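Local coordinates for protein endopolygalacturonase (Chondrostereum purpureum, PDB 1K5C) that probably hydrolyses the alpha-1,4 links between galacturonosyl units inside pectic polygalacturonan chains, as a family 28 glycoside hydrolase, at residues 248-258 with 287-298. Residues are numbered along the deposited sequence; the frame is centred on the assembly and turned at random. Where two conformers were deposited one is given.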
ATOM      1  N   ILE A 248     -12.705   9.589  -6.404  1.00 11.38           N
ATOM      2  CA  ILE A 248     -11.395  10.224  -6.246  1.00 11.11           C
ATOM      3  C   ILE A 248     -11.514  11.690  -6.539  1.00 11.53           C
ATOM      4  O   ILE A 248     -12.167  12.092  -7.535  1.00 12.03           O
ATOM      5  CB  ILE A 248     -10.379   9.526  -7.206  1.00 11.56           C
ATOM      6  CG1 ILE A 248     -10.368   8.006  -6.933  1.00 12.23           C
ATOM      7  CG2 ILE A 248      -9.022  10.185  -7.125  1.00 12.40           C
ATOM      8  CD1 ILE A 248      -9.257   7.224  -7.691  1.00 13.05           C
ATOM      9  N   SER A 249     -10.860  12.543  -5.727  1.00 11.78           N
ATOM     10  CA  SER A 249     -10.940  13.987  -5.937  1.00 12.17           C
ATOM     11  C   SER A 249      -9.702  14.652  -5.327  1.00 12.21           C
ATOM     12  O   SER A 249      -8.941  14.062  -4.549  1.00 12.58           O
ATOM     13  CB  SER A 249     -12.240  14.542  -5.364  1.00 14.44           C
ATOM     14  OG  SER A 249     -12.329  14.312  -3.974  1.00 15.34           O
ATOM     15  N   GLY A 250      -9.507  15.916  -5.675  1.00 12.36           N
ATOM     16  CA  GLY A 250      -8.427  16.685  -5.085  1.00 13.11           C
ATOM     17  C   GLY A 250      -7.060  16.187  -5.559  1.00 12.35           C
ATOM     18  O   GLY A 250      -6.131  16.166  -4.750  1.00 13.45           O
ATOM     19  N   ILE A 251      -6.937  15.793  -6.822  1.00 12.28           N
ATOM     20  CA  ILE A 251      -5.697  15.179  -7.329  1.00 12.00           C
ATOM     21  C   ILE A 251      -4.816  16.234  -7.969  1.00 12.17           C
ATOM     22  O   ILE A 251      -5.205  16.993  -8.867  1.00 13.31           O
ATOM     23  CB  ILE A 251      -6.045  14.077  -8.329  1.00 12.24           C
ATOM     24  CG1 ILE A 251      -6.910  12.979  -7.701  1.00 12.47           C
ATOM     25  CG2 ILE A 251      -4.746  13.525  -8.910  1.00 13.24           C
ATOM     26  CD1 ILE A 251      -6.346  12.410  -6.376  1.00 12.40           C
ATOM     27  N   ALA A 252      -3.536  16.254  -7.518  1.00 12.43           N
ATOM     28  CA  ALA A 252      -2.631  17.325  -7.916  1.00 13.32           C
ATOM     29  C   ALA A 252      -1.900  17.087  -9.209  1.00 13.04           C
ATOM     30  O   ALA A 252      -1.613  18.076  -9.944  1.00 14.44           O
ATOM     31  CB  ALA A 252      -1.592  17.594  -6.810  1.00 14.99           C
ATOM     32  N   LYS A 253      -1.540  15.864  -9.553  1.00 12.68           N
ATOM     33  CA  LYS A 253      -0.642  15.609 -10.669  1.00 13.11           C
ATOM     34  C   LYS A 253      -1.311  14.796 -11.771  1.00 12.31           C
ATOM     35  O   LYS A 253      -1.409  15.307 -12.924  1.00 12.96           O
ATOM     36  CB  LYS A 253       0.701  14.956 -10.285  1.00 14.18           C
ATOM     37  CG  LYS A 253       1.740  15.275 -11.349  0.54 13.67           C
ATOM     38  CD  LYS A 253       3.124  14.723 -10.988  0.54 15.49           C
ATOM     39  CE  LYS A 253       4.135  15.110 -12.081  0.54 17.62           C
ATOM     40  NZ  LYS A 253       5.493  14.649 -11.753  0.54 18.79           N
ATOM     41  N   TYR A 254      -1.734  13.550 -11.523  1.00 11.90           N
ATOM     42  CA  TYR A 254      -2.422  12.751 -12.533  1.00 11.69           C
ATOM     43  C   TYR A 254      -3.610  12.021 -11.930  1.00 11.58           C
ATOM     44  O   TYR A 254      -3.459  11.310 -10.928  1.00 11.72           O
ATOM     45  CB  TYR A 254      -1.546  11.655 -13.144  1.00 12.93           C
ATOM     46  CG  TYR A 254      -0.405  12.122 -14.014  1.00 12.41           C
ATOM     47  CD1 TYR A 254      -0.619  12.236 -15.404  1.00 13.05           C
ATOM     48  CD2 TYR A 254       0.846  12.384 -13.523  1.00 13.97           C
ATOM     49  CE1 TYR A 254       0.419  12.658 -16.250  1.00 15.13           C
ATOM     50  CE2 TYR A 254       1.907  12.778 -14.384  1.00 15.49           C
ATOM     51  CZ  TYR A 254       1.634  12.892 -15.738  1.00 15.28           C
ATOM     52  OH  TYR A 254       2.678  13.291 -16.587  1.00 19.44           O
ATOM     53  N   GLY A 255      -4.794  12.121 -12.572  1.00 11.35           N
ATOM     54  CA  GLY A 255      -5.884  11.265 -12.144  1.00 11.70           C
ATOM     55  C   GLY A 255      -5.564   9.795 -12.287  1.00 11.04           C
ATOM     56  O   GLY A 255      -5.736   9.011 -11.336  1.00 11.02           O
ATOM     57  N   VAL A 256      -5.095   9.432 -13.492  1.00 11.25           N
ATOM     58  CA  VAL A 256      -4.609   8.110 -13.809  1.00 11.28           C
ATOM     59  C   VAL A 256      -3.272   8.268 -14.486  1.00 11.06           C
ATOM     60  O   VAL A 256      -3.153   9.004 -15.457  1.00 11.53           O
ATOM     61  CB  VAL A 256      -5.576   7.355 -14.781  1.00 11.17           C
ATOM     62  CG1 VAL A 256      -5.034   5.992 -15.190  1.00 12.34           C
ATOM     63  CG2 VAL A 256      -7.002   7.262 -14.219  1.00 12.16           C
ATOM     64  N   LEU A 257      -2.231   7.522 -13.985  1.00 11.44           N
ATOM     65  CA  LEU A 257      -0.956   7.449 -14.676  1.00 11.67           C
ATOM     66  C   LEU A 257      -0.547   5.979 -14.746  1.00 11.25           C
ATOM     67  O   LEU A 257      -0.320   5.337 -13.734  1.00 12.05           O
ATOM     68  CB  LEU A 257       0.144   8.287 -14.002  1.00 12.08           C
ATOM     69  CG  LEU A 257       1.552   8.180 -14.654  1.00 13.05           C
ATOM     70  CD1 LEU A 257       1.554   8.712 -16.080  1.00 13.20           C
ATOM     71  CD2 LEU A 257       2.582   8.910 -13.811  1.00 14.33           C
ATOM     72  N   ILE A 258      -0.533   5.459 -15.983  1.00 11.23           N
ATOM     73  CA  ILE A 258      -0.133   4.073 -16.270  1.00 11.29           C
ATOM     74  C   ILE A 258       1.124   4.214 -17.093  1.00 10.81           C
ATOM     75  O   ILE A 258       1.035   4.741 -18.208  1.00 11.75           O
ATOM     76  CB  ILE A 258      -1.264   3.312 -16.939  1.00 12.52           C
ATOM     77  CG1 ILE A 258      -2.393   3.096 -15.843  1.00 13.96           C
ATOM     78  CG2 ILE A 258      -0.778   1.972 -17.484  1.00 12.61           C
ATOM     79  CD1 ILE A 258      -3.703   2.639 -16.420  1.00 16.53           C
ATOM     80  N   ILE A 287     -13.149  10.560 -11.105  1.00 12.40           N
ATOM     81  CA  ILE A 287     -11.900  11.190 -10.630  1.00 12.11           C
ATOM     82  C   ILE A 287     -11.918  12.667 -11.006  1.00 12.64           C
ATOM     83  O   ILE A 287     -12.104  12.998 -12.170  1.00 15.38           O
ATOM     84  CB  ILE A 287     -10.655  10.507 -11.287  1.00 12.16           C
ATOM     85  CG1 ILE A 287     -10.700   8.998 -11.130  1.00 12.05           C
ATOM     86  CG2 ILE A 287      -9.383  11.160 -10.765  1.00 12.84           C
ATOM     87  CD1 ILE A 287      -9.460   8.274 -11.670  1.00 12.79           C
ATOM     88  N   LYS A 288     -11.790  13.521 -10.017  1.00 12.16           N
ATOM     89  CA  LYS A 288     -11.740  14.991 -10.211  1.00 12.82           C
ATOM     90  C   LYS A 288     -10.338  15.450  -9.909  1.00 12.74           C
ATOM     91  O   LYS A 288      -9.796  15.147  -8.818  1.00 13.91           O
ATOM     92  CB  LYS A 288     -12.744  15.691  -9.301  1.00 15.59           C
ATOM     93  CG  LYS A 288     -14.196  15.260  -9.592  1.00 17.29           C
ATOM     94  CD  LYS A 288     -15.295  15.874  -8.698  1.00 23.48           C
ATOM     95  CE  LYS A 288     -16.638  15.185  -8.770  1.00 28.68           C
ATOM     96  NZ  LYS A 288     -17.867  15.641  -7.943  1.00 28.58           N
ATOM     97  N   VAL A 289      -9.723  16.167 -10.844  1.00 12.83           N
ATOM     98  CA  VAL A 289      -8.366  16.600 -10.686  1.00 12.91           C
ATOM     99  C   VAL A 289      -8.308  18.134 -10.584  1.00 13.66           C
ATOM    100  O   VAL A 289      -9.192  18.873 -11.058  1.00 14.04           O
ATOM    101  CB  VAL A 289      -7.434  16.068 -11.797  1.00 12.57           C
ATOM    102  CG1 VAL A 289      -7.581  14.562 -12.005  1.00 12.98           C
ATOM    103  CG2 VAL A 289      -7.617  16.811 -13.129  1.00 13.66           C
ATOM    104  N   ASN A 290      -7.217  18.611  -9.997  1.00 14.20           N
ATOM    105  CA  ASN A 290      -6.992  20.035  -9.788  1.00 14.92           C
ATOM    106  C   ASN A 290      -6.647  20.745 -11.075  1.00 14.39           C
ATOM    107  O   ASN A 290      -6.349  20.130 -12.106  1.00 14.61           O
ATOM    108  CB  ASN A 290      -5.826  20.232  -8.814  1.00 17.72           C
ATOM    109  CG  ASN A 290      -6.233  19.805  -7.402  1.00 20.78           C
ATOM    110  OD1 ASN A 290      -7.381  19.506  -7.090  1.00 21.77           O
ATOM    111  ND2 ASN A 290      -5.205  19.770  -6.540  1.00 24.69           N
ATOM    112  N   ASN A 291      -6.636  22.088 -11.007  1.00 15.92           N
ATOM    113  CA  ASN A 291      -6.509  22.875 -12.221  1.00 16.79           C
ATOM    114  C   ASN A 291      -5.219  22.632 -13.011  1.00 17.40           C
ATOM    115  O   ASN A 291      -5.316  22.659 -14.264  1.00 20.84           O
ATOM    116  CB  ASN A 291      -6.560  24.386 -11.873  1.00 18.30           C
ATOM    117  CG  ASN A 291      -7.984  24.790 -11.567  1.00 18.16           C
ATOM    118  OD1 ASN A 291      -8.952  24.017 -11.673  1.00 22.67           O
ATOM    119  ND2 ASN A 291      -8.145  26.018 -11.189  1.00 24.61           N
ATOM    120  N   ALA A 292      -4.114  22.416 -12.331  1.00 18.18           N
ATOM    121  CA  ALA A 292      -2.840  22.197 -13.003  1.00 20.20           C
ATOM    122  C   ALA A 292      -2.542  20.743 -13.289  1.00 17.27           C
ATOM    123  O   ALA A 292      -1.499  20.414 -13.819  1.00 19.16           O
ATOM    124  CB  ALA A 292      -1.672  22.748 -12.163  1.00 24.36           C
ATOM    125  N   ALA A 293      -3.487  19.840 -12.903  1.00 14.65           N
ATOM    126  CA  ALA A 293      -3.254  18.411 -13.037  1.00 14.31           C
ATOM    127  C   ALA A 293      -3.590  17.927 -14.444  1.00 13.65           C
ATOM    128  O   ALA A 293      -4.273  18.611 -15.223  1.00 14.88           O
ATOM    129  CB  ALA A 293      -4.120  17.672 -12.030  1.00 14.38           C
ATOM    130  N   THR A 294      -3.111  16.722 -14.739  1.00 13.28           N
ATOM    131  CA  THR A 294      -3.459  15.972 -15.948  1.00 13.20           C
ATOM    132  C   THR A 294      -4.504  14.917 -15.617  1.00 12.34           C
ATOM    133  O   THR A 294      -4.427  14.268 -14.566  1.00 13.29           O
ATOM    134  CB  THR A 294      -2.198  15.324 -16.524  1.00 13.54           C
ATOM    135  OG1 THR A 294      -1.277  16.363 -16.907  1.00 15.36           O
ATOM    136  CG2 THR A 294      -2.491  14.463 -17.729  1.00 15.13           C
ATOM    137  N   ARG A 295      -5.490  14.732 -16.492  1.00 12.52           N
ATOM    138  CA  ARG A 295      -6.535  13.715 -16.266  1.00 12.19           C
ATOM    139  C   ARG A 295      -5.980  12.289 -16.365  1.00 11.72           C
ATOM    140  O   ARG A 295      -5.900  11.595 -15.346  1.00 11.93           O
ATOM    141  CB  ARG A 295      -7.721  13.949 -17.214  1.00 12.35           C
ATOM    142  CG  ARG A 295      -8.486  15.257 -16.841  1.00 12.97           C
ATOM    143  CD  ARG A 295      -9.753  15.405 -17.636  1.00 13.98           C
ATOM    144  NE  ARG A 295      -9.643  15.596 -19.085  1.00 14.22           N
ATOM    145  CZ  ARG A 295      -9.464  16.821 -19.620  1.00 14.37           C
ATOM    146  NH1 ARG A 295      -9.289  17.911 -18.884  1.00 15.16           N
ATOM    147  NH2 ARG A 295      -9.424  16.948 -20.952  1.00 17.67           N
ATOM    148  N   VAL A 296      -5.613  11.871 -17.572  1.00 12.31           N
ATOM    149  CA  VAL A 296      -5.129  10.495 -17.798  1.00 12.51           C
ATOM    150  C   VAL A 296      -3.934  10.510 -18.730  1.00 12.30           C
ATOM    151  O   VAL A 296      -4.007  11.063 -19.831  1.00 13.00           O
ATOM    152  CB  VAL A 296      -6.254   9.666 -18.445  1.00 12.80           C
ATOM    153  CG1 VAL A 296      -5.753   8.272 -18.860  1.00 14.29           C
ATOM    154  CG2 VAL A 296      -7.472   9.550 -17.540  1.00 13.93           C
ATOM    155  N   THR A 297      -2.865   9.831 -18.329  1.00 12.25           N
ATOM    156  CA  THR A 297      -1.770   9.511 -19.246  1.00 12.56           C
ATOM    157  C   THR A 297      -1.502   7.997 -19.161  1.00 11.62           C
ATOM    158  O   THR A 297      -1.392   7.448 -18.055  1.00 12.03           O
ATOM    159  CB  THR A 297      -0.502  10.320 -18.978  1.00 12.87           C
ATOM    160  OG1 THR A 297      -0.785  11.657 -19.504  1.00 14.35           O
ATOM    161  CG2 THR A 297       0.762   9.783 -19.651  1.00 13.87           C
ATOM    162  N   VAL A 298      -1.384   7.388 -20.338  1.00 11.45           N
ATOM    163  CA  VAL A 298      -0.951   6.003 -20.492  1.00 11.59           C
ATOM    164  C   VAL A 298       0.313   6.057 -21.349  1.00 11.20           C
ATOM    165  O   VAL A 298       0.257   6.585 -22.467  1.00 11.88           O
ATOM    166  CB  VAL A 298      -2.037   5.149 -21.180  1.00 11.67           C
ATOM    167  CG1 VAL A 298      -1.489   3.747 -21.461  1.00 12.27           C
ATOM    168  CG2 VAL A 298      -3.304   5.112 -20.314  1.00 12.26           C
TER
HETATM  169  O   HOH W   1      -5.309  19.072  -3.554  0.50 31.74           O
HETATM  170  O   HOH W   2       1.498  13.425 -19.326  1.00 21.28           O
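Tyr-254, with CG beside the backbone N (chi1 -68°), leans its ring along strand 294-299: CD1 lies 3.6 Å from Thr-294 CB, and CE1 meets Thr-297 OG1 near the ring plane. Leu-257 CD1 lies over the centre of one ring face, 4.0 Å above its plane, and also packs on Thr-297 CG2. A water in the ring plane joins Tyr-254 OH to Thr-297 OG1, which has a second partner in Thr-321 N. On the inner face, Ile-287 holds CG1 beside the backbone N (chi1 -51°) and CG2 anti to it; CG2 packs on Ile-248 CG2 and Gly-255 CA, and the extended chi2 carries CD1 to 3.7 Å from Val-256 CG2, the side chains crossing at about a right angle. Beyond it Val-256 and Val-296 lie side by side. Gly-255, without a side chain, lets Val-289 CG1 come within 3.7 Å of its CA at the corner. Backbone hydrogen bonds join the parallel strands in both pairs, that from Ile-258 N to Thr-297 O nearly straight at 171°. At the earlier bend, Ile-251 O accepts Asn-290 N at 2.8 Å, and a water links Gly-250 O with Asn-290 ND2. Residues 290-293 make a type I beta turn between the pairings; within the first, a beta bulge shifts the register by one between Ile-248 and Ile-251. Leu-257 also neighbours Arg-226, a galacturonate-binding residue. Successive turns stacked as parallel strand pairs, aliphatic residues aligned inside and corners between sheets, are characteristic of the right-handed parallel beta-helix of family 28 polygalacturonases.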